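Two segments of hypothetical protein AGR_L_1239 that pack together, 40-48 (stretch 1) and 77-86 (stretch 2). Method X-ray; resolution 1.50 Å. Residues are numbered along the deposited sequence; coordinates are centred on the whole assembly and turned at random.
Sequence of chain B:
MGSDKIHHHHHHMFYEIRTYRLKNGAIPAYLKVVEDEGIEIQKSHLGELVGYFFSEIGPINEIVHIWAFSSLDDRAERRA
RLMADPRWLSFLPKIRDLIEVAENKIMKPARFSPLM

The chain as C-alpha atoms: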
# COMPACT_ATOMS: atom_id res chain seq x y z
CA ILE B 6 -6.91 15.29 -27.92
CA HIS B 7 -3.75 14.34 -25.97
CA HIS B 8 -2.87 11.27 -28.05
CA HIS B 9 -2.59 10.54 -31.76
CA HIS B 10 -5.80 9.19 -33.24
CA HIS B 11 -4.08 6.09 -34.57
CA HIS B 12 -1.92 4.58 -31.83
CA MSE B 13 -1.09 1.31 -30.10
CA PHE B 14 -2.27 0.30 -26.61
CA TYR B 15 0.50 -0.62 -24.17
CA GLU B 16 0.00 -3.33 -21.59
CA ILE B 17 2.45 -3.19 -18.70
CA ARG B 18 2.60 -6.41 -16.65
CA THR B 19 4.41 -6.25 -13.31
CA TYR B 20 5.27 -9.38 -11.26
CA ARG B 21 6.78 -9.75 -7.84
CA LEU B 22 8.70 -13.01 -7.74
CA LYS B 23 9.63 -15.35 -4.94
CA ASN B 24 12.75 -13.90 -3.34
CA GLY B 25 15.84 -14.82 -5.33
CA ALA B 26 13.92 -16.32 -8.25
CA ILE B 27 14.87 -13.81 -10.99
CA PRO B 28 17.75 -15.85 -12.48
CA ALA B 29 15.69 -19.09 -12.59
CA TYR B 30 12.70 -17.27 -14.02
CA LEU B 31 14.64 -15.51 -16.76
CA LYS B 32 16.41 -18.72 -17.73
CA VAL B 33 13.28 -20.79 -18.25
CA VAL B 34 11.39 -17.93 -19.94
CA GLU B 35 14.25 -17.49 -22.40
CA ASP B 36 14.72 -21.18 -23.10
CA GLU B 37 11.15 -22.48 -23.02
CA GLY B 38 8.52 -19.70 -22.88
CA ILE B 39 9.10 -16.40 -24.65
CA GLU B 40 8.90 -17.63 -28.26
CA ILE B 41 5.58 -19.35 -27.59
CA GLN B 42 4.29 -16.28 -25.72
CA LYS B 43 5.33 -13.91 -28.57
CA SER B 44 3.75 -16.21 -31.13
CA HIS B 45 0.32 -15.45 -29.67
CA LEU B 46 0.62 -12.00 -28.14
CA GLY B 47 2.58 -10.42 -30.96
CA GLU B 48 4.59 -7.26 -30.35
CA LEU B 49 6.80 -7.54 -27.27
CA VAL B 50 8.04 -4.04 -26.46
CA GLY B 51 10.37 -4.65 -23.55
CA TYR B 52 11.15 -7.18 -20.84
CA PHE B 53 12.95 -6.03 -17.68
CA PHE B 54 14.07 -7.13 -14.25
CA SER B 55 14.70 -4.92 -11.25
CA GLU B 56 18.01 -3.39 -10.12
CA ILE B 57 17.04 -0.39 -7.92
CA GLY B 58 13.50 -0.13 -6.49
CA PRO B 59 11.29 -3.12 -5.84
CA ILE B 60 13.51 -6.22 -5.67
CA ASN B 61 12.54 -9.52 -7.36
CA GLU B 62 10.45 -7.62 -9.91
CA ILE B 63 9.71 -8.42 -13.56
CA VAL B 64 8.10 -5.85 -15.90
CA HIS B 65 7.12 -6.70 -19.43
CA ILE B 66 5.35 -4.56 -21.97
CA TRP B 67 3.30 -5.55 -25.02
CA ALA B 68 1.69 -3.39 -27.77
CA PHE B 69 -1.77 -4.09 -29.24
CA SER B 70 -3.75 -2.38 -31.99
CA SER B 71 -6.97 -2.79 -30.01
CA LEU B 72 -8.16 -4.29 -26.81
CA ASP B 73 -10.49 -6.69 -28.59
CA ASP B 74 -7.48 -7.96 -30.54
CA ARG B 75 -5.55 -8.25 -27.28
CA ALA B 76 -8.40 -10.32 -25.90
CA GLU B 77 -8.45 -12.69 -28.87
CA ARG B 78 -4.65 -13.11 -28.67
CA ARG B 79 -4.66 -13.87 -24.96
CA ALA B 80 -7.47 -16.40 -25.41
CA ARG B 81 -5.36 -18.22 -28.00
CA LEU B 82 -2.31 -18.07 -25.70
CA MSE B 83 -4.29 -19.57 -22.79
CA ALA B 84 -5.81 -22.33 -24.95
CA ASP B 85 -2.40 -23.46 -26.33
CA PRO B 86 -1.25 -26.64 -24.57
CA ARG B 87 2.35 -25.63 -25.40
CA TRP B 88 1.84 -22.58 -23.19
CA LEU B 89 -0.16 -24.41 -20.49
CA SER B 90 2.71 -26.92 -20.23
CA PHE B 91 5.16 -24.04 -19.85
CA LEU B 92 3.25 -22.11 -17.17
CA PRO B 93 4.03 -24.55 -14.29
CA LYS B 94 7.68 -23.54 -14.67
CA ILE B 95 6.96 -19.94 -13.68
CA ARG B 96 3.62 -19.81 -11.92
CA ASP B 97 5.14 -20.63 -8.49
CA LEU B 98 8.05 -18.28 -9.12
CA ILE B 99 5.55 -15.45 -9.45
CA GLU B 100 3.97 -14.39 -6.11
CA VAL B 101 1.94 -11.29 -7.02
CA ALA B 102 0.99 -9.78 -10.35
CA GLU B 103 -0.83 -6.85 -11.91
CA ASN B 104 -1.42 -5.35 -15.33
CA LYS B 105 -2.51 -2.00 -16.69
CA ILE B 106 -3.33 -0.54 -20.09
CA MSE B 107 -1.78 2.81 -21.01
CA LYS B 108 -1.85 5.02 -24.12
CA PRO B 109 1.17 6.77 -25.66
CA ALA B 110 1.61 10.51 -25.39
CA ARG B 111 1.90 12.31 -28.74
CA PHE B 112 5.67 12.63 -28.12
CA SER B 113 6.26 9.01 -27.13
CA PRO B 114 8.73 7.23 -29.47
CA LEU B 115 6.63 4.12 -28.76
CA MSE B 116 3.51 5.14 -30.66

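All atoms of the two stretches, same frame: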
# COMPACT_ATOMS: atom_id res chain seq x y z
N GLU B 40 9.30 -17.48 -26.85
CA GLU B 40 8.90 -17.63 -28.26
C GLU B 40 7.44 -18.06 -28.43
O GLU B 40 6.71 -17.53 -29.30
CB GLU B 40 9.86 -18.55 -29.02
CG GLU B 40 11.20 -17.87 -29.28
CD GLU B 40 11.08 -16.53 -30.05
OE1 GLU B 40 10.50 -16.52 -31.18
OE2 GLU B 40 11.54 -15.50 -29.52
N ILE B 41 7.00 -18.99 -27.59
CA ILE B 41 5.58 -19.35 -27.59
C ILE B 41 4.71 -18.15 -27.22
O ILE B 41 3.72 -17.87 -27.89
CB ILE B 41 5.33 -20.55 -26.65
CG1 ILE B 41 5.99 -21.83 -27.20
CG2 ILE B 41 3.84 -20.76 -26.42
CD1 ILE B 41 6.23 -22.93 -26.16
N GLN B 42 5.10 -17.41 -26.18
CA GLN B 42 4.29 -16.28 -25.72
C GLN B 42 4.19 -15.22 -26.84
O GLN B 42 3.10 -14.77 -27.17
CB GLN B 42 4.91 -15.66 -24.48
CG GLN B 42 4.00 -14.68 -23.80
CD GLN B 42 4.59 -14.19 -22.51
OE1 GLN B 42 5.81 -14.11 -22.39
NE2 GLN B 42 3.71 -13.78 -21.56
N LYS B 43 5.31 -14.87 -27.46
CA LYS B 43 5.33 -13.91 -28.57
C LYS B 43 4.48 -14.38 -29.74
O LYS B 43 3.82 -13.57 -30.43
CB LYS B 43 6.75 -13.62 -29.06
CG LYS B 43 7.59 -12.84 -28.08
CD LYS B 43 9.09 -12.98 -28.33
CE LYS B 43 9.57 -12.38 -29.59
NZ LYS B 43 11.01 -12.79 -29.74
N SER B 44 4.48 -15.69 -29.99
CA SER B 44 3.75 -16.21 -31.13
C SER B 44 2.26 -16.03 -31.04
O SER B 44 1.58 -16.14 -32.06
CB SER B 44 4.05 -17.67 -31.38
OG SER B 44 3.39 -18.49 -30.44
N HIS B 45 1.75 -15.78 -29.84
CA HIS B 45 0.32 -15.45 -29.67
C HIS B 45 0.11 -13.96 -29.46
O HIS B 45 -0.77 -13.37 -30.07
CB HIS B 45 -0.29 -16.23 -28.50
CG HIS B 45 -0.31 -17.71 -28.73
ND1 HIS B 45 -1.17 -18.31 -29.63
CD2 HIS B 45 0.44 -18.70 -28.19
CE1 HIS B 45 -0.94 -19.62 -29.63
NE2 HIS B 45 0.03 -19.88 -28.76
N LEU B 46 0.87 -13.37 -28.55
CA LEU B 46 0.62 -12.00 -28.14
C LEU B 46 1.09 -10.98 -29.14
O LEU B 46 0.53 -9.89 -29.18
CB LEU B 46 1.21 -11.73 -26.78
CG LEU B 46 0.68 -12.64 -25.66
CD1 LEU B 46 1.29 -12.15 -24.33
CD2 LEU B 46 -0.82 -12.67 -25.60
N GLY B 47 2.09 -11.33 -29.94
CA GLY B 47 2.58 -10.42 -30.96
C GLY B 47 3.78 -9.57 -30.55
O GLY B 47 4.89 -10.07 -30.34
N GLU B 48 3.54 -8.27 -30.45
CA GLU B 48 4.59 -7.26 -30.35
C GLU B 48 5.05 -7.05 -28.91
O GLU B 48 4.48 -6.28 -28.16
CB GLU B 48 4.10 -5.94 -30.98
CG GLU B 48 3.82 -6.08 -32.50
CD GLU B 48 3.75 -4.75 -33.24
OE1 GLU B 48 4.58 -3.85 -32.97
OE2 GLU B 48 2.89 -4.62 -34.13
N GLU B 77 -8.44 -11.51 -28.01
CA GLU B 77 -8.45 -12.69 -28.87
C GLU B 77 -7.09 -13.38 -28.80
O GLU B 77 -7.00 -14.62 -28.74
CB GLU B 77 -8.77 -12.25 -30.28
CG GLU B 77 -10.22 -11.76 -30.40
CD GLU B 77 -10.49 -10.94 -31.63
OE1 GLU B 77 -9.67 -10.99 -32.58
OE2 GLU B 77 -11.54 -10.24 -31.66
N ARG B 78 -6.03 -12.58 -28.77
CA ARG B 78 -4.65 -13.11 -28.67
C ARG B 78 -4.42 -13.82 -27.35
O ARG B 78 -3.82 -14.92 -27.32
CB ARG B 78 -3.61 -11.99 -28.90
CG ARG B 78 -3.53 -11.50 -30.33
CD ARG B 78 -2.69 -10.27 -30.43
NE ARG B 78 -2.47 -9.84 -31.81
CZ ARG B 78 -1.53 -10.32 -32.63
NH1 ARG B 78 -0.70 -11.27 -32.22
NH2 ARG B 78 -1.43 -9.85 -33.86
N ARG B 79 -4.85 -13.22 -26.25
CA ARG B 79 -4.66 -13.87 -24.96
C ARG B 79 -5.47 -15.15 -24.84
O ARG B 79 -5.03 -16.09 -24.19
CB ARG B 79 -4.99 -12.91 -23.83
CG ARG B 79 -4.00 -11.77 -23.76
CD ARG B 79 -3.79 -11.15 -22.40
NE ARG B 79 -3.51 -12.12 -21.33
CZ ARG B 79 -2.31 -12.53 -20.92
NH1 ARG B 79 -1.17 -12.08 -21.44
NH2 ARG B 79 -2.24 -13.42 -19.95
N ALA B 80 -6.66 -15.17 -25.43
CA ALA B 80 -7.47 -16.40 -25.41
C ALA B 80 -6.71 -17.52 -26.12
O ALA B 80 -6.68 -18.64 -25.65
CB ALA B 80 -8.82 -16.18 -26.03
N ARG B 81 -6.11 -17.20 -27.27
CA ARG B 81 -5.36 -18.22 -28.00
C ARG B 81 -4.12 -18.68 -27.22
O ARG B 81 -3.79 -19.88 -27.19
CB ARG B 81 -4.96 -17.71 -29.39
CG ARG B 81 -6.17 -17.59 -30.30
CD ARG B 81 -5.81 -17.42 -31.76
NE ARG B 81 -5.05 -16.20 -32.00
CZ ARG B 81 -5.55 -15.03 -32.41
NH1 ARG B 81 -6.84 -14.87 -32.62
NH2 ARG B 81 -4.72 -14.01 -32.59
N LEU B 82 -3.45 -17.75 -26.56
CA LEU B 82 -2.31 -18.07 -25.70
C LEU B 82 -2.74 -19.07 -24.62
O LEU B 82 -2.11 -20.11 -24.44
CB LEU B 82 -1.75 -16.81 -25.03
CG LEU B 82 -0.62 -17.01 -23.99
CD1 LEU B 82 0.63 -17.52 -24.65
CD2 LEU B 82 -0.34 -15.71 -23.24
N MSE B 83 -3.84 -18.76 -23.93
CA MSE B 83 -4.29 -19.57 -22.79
C MSE B 83 -4.88 -20.93 -23.19
O MSE B 83 -4.94 -21.85 -22.37
CB MSE B 83 -5.27 -18.75 -21.94
CG MSE B 83 -4.65 -17.48 -21.39
SE MSE B 83 -3.01 -17.76 -20.33
CE MSE B 83 -3.60 -19.23 -19.32
N ALA B 84 -5.28 -21.08 -24.43
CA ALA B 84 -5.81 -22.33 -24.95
C ALA B 84 -4.70 -23.24 -25.50
O ALA B 84 -4.94 -24.41 -25.79
CB ALA B 84 -6.82 -22.06 -26.05
N ASP B 85 -3.50 -22.68 -25.72
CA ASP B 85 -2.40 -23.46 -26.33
C ASP B 85 -1.76 -24.41 -25.30
O ASP B 85 -1.17 -23.94 -24.34
CB ASP B 85 -1.34 -22.53 -26.86
CG ASP B 85 -0.23 -23.22 -27.60
OD1 ASP B 85 -0.19 -24.45 -27.67
OD2 ASP B 85 0.64 -22.49 -28.15
N PRO B 86 -1.88 -25.74 -25.53
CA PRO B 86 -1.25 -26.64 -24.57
C PRO B 86 0.27 -26.47 -24.45
O PRO B 86 0.86 -26.85 -23.45
CB PRO B 86 -1.61 -28.04 -25.08
CG PRO B 86 -1.96 -27.87 -26.49
CD PRO B 86 -2.55 -26.48 -26.61
O HOH W 1 1.13 -13.64 -20.12
O HOH W 2 0.54 -13.90 -33.02
O HOH W 3 -2.37 -17.27 -31.92
O HOH W 4 -1.93 -14.59 -32.28

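Two helical segments of hypothetical protein AGR_L_1239, residues 40-46 and 77-84, cross at 144° between their N-to-C directions, so they run roughly antiparallel, with axes approaching to 8.6 Å. The backbones come nearest at His-45 and Leu-82 and at Leu-46 and Arg-78, both pairs with CA atoms 5.4 Å apart, and the contact buries 491 Å² in total. Stretch 1 enters with Glu-40, which lies out of reach of stretch 2; its OE2 accepts a hydrogen bond from Lys-43 NZ at 2.8 Å, a salt bridge on the side of the helix turned from the partner. Ile-41 makes a marginal contact, its CG2 lying 4.0 Å from Asp-85 OD2, while its carbonyl O receives Ser-44 OG at 2.6 Å. Gln-42 comes nearest with its CA, 4.0 Å from Leu-82 CD1, and its CG lies 4.5 Å from the same methyl carbon, CD1; its amide NE2 donates a weak hydrogen bond to water 1 (3.0 Å), which also accepts one from Arg-79 NH1 (3.1 Å). Ser-44 hardly touches stretch 2 directly, but its carbonyl O takes a hydrogen bond from water 2 at 2.6 Å, and Arg-78 NH1 donates weakly to the same water at 3.0 Å.

His-45 is the centre of the contact, with its CA-to-CB bond directed toward stretch 2. One face of its ring lies against the Leu-82 backbone, with Leu-82 CA 3.9 Å from the ring centroid in a CH-pi contact. At the ring edge, NE2 donates to Asp-85 OD2 at 2.7 Å; the 166° angle makes this bond nearly straight. The other carboxylate oxygen of Asp-85, OD1, caps a backbone N just past the stretch, so one side chain serves both the next helix and the imidazole. On the other ring nitrogen, water 3 lies 2.8 Å from His-45 ND1 and accepts from Arg-81 NE at 2.9 Å. The His-45 carbonyl O accepts from Arg-78 NH1 at 3.0 Å, near the guanidinium plane, and from water 4 at 2.8 Å, which in turn accepts from Arg-81 NH2 at 2.9 Å.

Leu-46 starts away from stretch 2, but its end turns back: CD2 lies 3.9 Å from Leu-82 CD2 and 3.8 Å from Arg-79 CG, joining a buried leucine pair to the aliphatic part of an arginine. Gly-47 then leaves the helix with positive phi. Its backbone angles alone call for glycine, and a CB would sit 2.9 Å from Arg-78 NH1, a clash. Glu-48 makes no contact with stretch 2.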